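Local coordinates for protein filamentous hemagglutinin (Bordetella pertussis, PDB 1RWR) that serves as a Bordetella pertussis adhesin, its N-terminal beta-helical TPS domain probably directing export by the two-partner secretion pathway, at residues T123-R128 with L138-G143. Residues are numbered along the deposited sequence; the frame is centred on the assembly and turned at random.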
ATOM      1  N   THR A 123      -1.147  -0.588   3.876  1.00  9.20           N
ATOM      2  CA  THR A 123      -1.508  -1.300   2.655  1.00  9.52           C
ATOM      3  C   THR A 123      -2.467  -0.455   1.823  1.00  9.92           C
ATOM      4  O   THR A 123      -3.495   0.037   2.347  1.00 10.18           O
ATOM      5  CB  THR A 123      -2.216  -2.573   3.045  1.00  8.96           C
ATOM      6  OG1 THR A 123      -1.400  -3.315   3.981  1.00 11.03           O
ATOM      7  CG2 THR A 123      -2.531  -3.467   1.855  1.00 10.54           C
ATOM      8  N   LEU A 124      -2.131  -0.272   0.539  1.00 10.57           N
ATOM      9  CA  LEU A 124      -2.983   0.392  -0.437  1.00  9.69           C
ATOM     10  C   LEU A 124      -3.418  -0.658  -1.420  1.00 10.03           C
ATOM     11  O   LEU A 124      -2.578  -1.351  -2.004  1.00 10.81           O
ATOM     12  CB  LEU A 124      -2.218   1.488  -1.156  1.00 10.58           C
ATOM     13  CG  LEU A 124      -1.636   2.556  -0.251  1.00 10.68           C
ATOM     14  CD1 LEU A 124      -0.970   3.643  -1.139  1.00 11.26           C
ATOM     15  CD2 LEU A 124      -2.724   3.141   0.667  1.00 12.09           C
ATOM     16  N   THR A 125      -4.721  -0.818  -1.593  1.00 10.33           N
ATOM     17  CA  THR A 125      -5.215  -1.936  -2.381  1.00 10.23           C
ATOM     18  C   THR A 125      -6.429  -1.562  -3.225  1.00 10.86           C
ATOM     19  O   THR A 125      -7.239  -0.717  -2.845  1.00  9.87           O
ATOM     20  CB  THR A 125      -5.473  -3.195  -1.460  1.00 11.40           C
ATOM     21  OG1 THR A 125      -5.776  -4.322  -2.281  1.00 12.13           O
ATOM     22  CG2 THR A 125      -6.690  -2.990  -0.585  1.00 11.45           C
ATOM     23  N   THR A 126      -6.550  -2.192  -4.390  1.00 10.46           N
ATOM     24  CA  THR A 126      -7.824  -2.170  -5.112  1.00 11.62           C
ATOM     25  C   THR A 126      -8.606  -3.455  -4.897  1.00 12.24           C
ATOM     26  O   THR A 126      -9.617  -3.671  -5.564  1.00 12.20           O
ATOM     27  CB  THR A 126      -7.636  -1.949  -6.611  1.00 12.18           C
ATOM     28  OG1 THR A 126      -6.862  -3.038  -7.167  1.00 12.26           O
ATOM     29  CG2 THR A 126      -6.859  -0.691  -6.833  1.00 12.21           C
ATOM     30  N   GLY A 127      -8.178  -4.285  -3.956  1.00 12.71           N
ATOM     31  CA  GLY A 127      -8.960  -5.458  -3.565  1.00 12.21           C
ATOM     32  C   GLY A 127     -10.215  -5.149  -2.776  1.00 13.47           C
ATOM     33  O   GLY A 127     -10.268  -4.170  -2.004  1.00 14.55           O
ATOM     34  N   ARG A 128     -11.248  -5.973  -2.975  1.00 13.63           N
ATOM     35  CA  ARG A 128     -12.420  -5.927  -2.145  1.00 14.66           C
ATOM     36  C   ARG A 128     -12.152  -6.721  -0.855  1.00 14.98           C
ATOM     37  O   ARG A 128     -11.820  -7.896  -0.919  1.00 15.00           O
ATOM     38  CB  ARG A 128     -13.611  -6.519  -2.897  1.00 15.15           C
ATOM     39  CG  ARG A 128     -14.852  -6.550  -2.120  1.00 19.20           C
ATOM     40  CD  ARG A 128     -15.371  -5.171  -1.810  1.00 23.91           C
ATOM     41  NE  ARG A 128     -15.906  -4.454  -2.987  1.00 26.60           N
ATOM     42  CZ  ARG A 128     -15.975  -3.140  -3.084  1.00 25.21           C
ATOM     43  NH1 ARG A 128     -15.504  -2.338  -2.095  1.00 21.52           N
ATOM     44  NH2 ARG A 128     -16.502  -2.611  -4.175  1.00 25.53           N
ATOM     45  N   LEU A 138      -8.058  -9.750   0.861  1.00 15.04           N
ATOM     46  CA  LEU A 138      -8.262  -8.713  -0.136  1.00 14.25           C
ATOM     47  C   LEU A 138      -8.370  -9.391  -1.473  1.00 14.98           C
ATOM     48  O   LEU A 138      -7.390  -9.964  -1.942  1.00 16.13           O
ATOM     49  CB  LEU A 138      -7.054  -7.765  -0.142  1.00 14.47           C
ATOM     50  CG  LEU A 138      -6.845  -7.024   1.184  1.00 15.37           C
ATOM     51  CD1 LEU A 138      -5.526  -6.304   1.213  1.00 16.76           C
ATOM     52  CD2 LEU A 138      -8.012  -6.068   1.486  1.00 16.18           C
ATOM     53  N   ASP A 139      -9.526  -9.325  -2.111  1.00 15.30           N
ATOM     54  CA  ASP A 139      -9.716 -10.008  -3.387  1.00 14.44           C
ATOM     55  C   ASP A 139      -9.572  -8.993  -4.496  1.00 14.48           C
ATOM     56  O   ASP A 139     -10.469  -8.205  -4.773  1.00 13.30           O
ATOM     57  CB  ASP A 139     -11.076 -10.668  -3.458  1.00 15.27           C
ATOM     58  CG  ASP A 139     -11.138 -11.877  -2.605  1.00 16.78           C
ATOM     59  OD1 ASP A 139     -10.119 -12.602  -2.547  1.00 17.14           O
ATOM     60  OD2 ASP A 139     -12.163 -12.134  -1.948  1.00 17.44           O
ATOM     61  N   VAL A 140      -8.417  -9.051  -5.113  1.00 14.31           N
ATOM     62  CA  VAL A 140      -8.095  -8.159  -6.214  1.00 14.53           C
ATOM     63  C   VAL A 140      -8.563  -8.740  -7.535  1.00 15.11           C
ATOM     64  O   VAL A 140      -8.040  -9.757  -7.993  1.00 14.45           O
ATOM     65  CB  VAL A 140      -6.561  -7.903  -6.294  1.00 14.80           C
ATOM     66  CG1 VAL A 140      -6.301  -6.937  -7.413  1.00 14.54           C
ATOM     67  CG2 VAL A 140      -6.048  -7.363  -4.966  1.00 15.89           C
ATOM     68  N   GLN A 141      -9.517  -8.070  -8.161  1.00 14.94           N
ATOM     69  CA  GLN A 141      -9.967  -8.430  -9.498  1.00 17.04           C
ATOM     70  C   GLN A 141      -9.879  -7.281 -10.486  1.00 15.82           C
ATOM     71  O   GLN A 141      -9.971  -7.511 -11.681  1.00 15.38           O
ATOM     72  CB  GLN A 141     -11.384  -8.965  -9.447  1.00 18.48           C
ATOM     73  CG  GLN A 141     -11.424 -10.269  -8.648  1.00 23.72           C
ATOM     74  CD  GLN A 141     -12.791 -10.788  -8.532  1.00 27.82           C
ATOM     75  OE1 GLN A 141     -13.597 -10.240  -7.786  1.00 29.82           O
ATOM     76  NE2 GLN A 141     -13.097 -11.808  -9.302  1.00 31.38           N
ATOM     77  N   GLN A 142      -9.717  -6.062  -9.999  1.00 15.41           N
ATOM     78  CA  GLN A 142      -9.628  -4.897 -10.866  1.00 14.26           C
ATOM     79  C   GLN A 142      -8.909  -3.777 -10.166  1.00 13.72           C
ATOM     80  O   GLN A 142      -8.671  -3.867  -8.981  1.00 13.70           O
ATOM     81  CB  GLN A 142     -11.009  -4.410 -11.272  1.00 15.66           C
ATOM     82  CG  GLN A 142     -11.880  -3.937 -10.110  1.00 16.95           C
ATOM     83  CD  GLN A 142     -13.272  -3.573 -10.557  1.00 23.45           C
ATOM     84  OE1 GLN A 142     -14.220  -4.303 -10.313  1.00 28.95           O
ATOM     85  NE2 GLN A 142     -13.389  -2.479 -11.256  1.00 24.51           N
ATOM     86  N   GLY A 143      -8.570  -2.729 -10.925  1.00 13.27           N
ATOM     87  CA  GLY A 143      -8.088  -1.476 -10.360  1.00 12.88           C
ATOM     88  C   GLY A 143      -6.611  -1.287 -10.483  1.00 12.47           C
ATOM     89  O   GLY A 143      -5.839  -2.237 -10.388  1.00 12.57           O
TER
HETATM   90  O   HOH W   1     -10.829  -5.657  -7.174  1.00 14.51           O
HETATM   91  O   HOH W   2     -13.490  -9.981  -0.907  1.00 24.29           O
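Where strand 119-125 of the parallel beta-helix ends, the chain turns at T126 and G127 into an extra-helical antiparallel hairpin, 128-132 with 135-140, and this contact is the hairpin's base. R128 and D139 form a hydrogen-bonded pair at this end: D139 N reaches R128 O at 3.0 Å, nearly straight at 176°, and R128 N returns a bond to D139 O, each donor standing above the plane of the carbonyl it meets. Water 2 ties R128 O to D139 OD2. The corner is an ST turn, with T125 OG1, anti to its backbone N, accepting from G127 N at 2.9 Å; the same hydroxyl bonds V163 O on the next coil. T125 CG2 packs obliquely against both methyls of L138, 3.9 Å from CD2, while V140 CG2 lies 3.8 Å from G127 CA. T126 OG1 donates to Q142 O at 2.7 Å, in the carbonyl plane on a lone pair. G143, phi 103°, passes close against T126 CB, with no room for its own CB. R128 NH1 makes a salt bridge to E79, D139 OD1 one to R192. Backbone atoms satisfy both buried threonine hydroxyls where the hairpin leaves and rejoins the helix, consistent with a well-defined geometry.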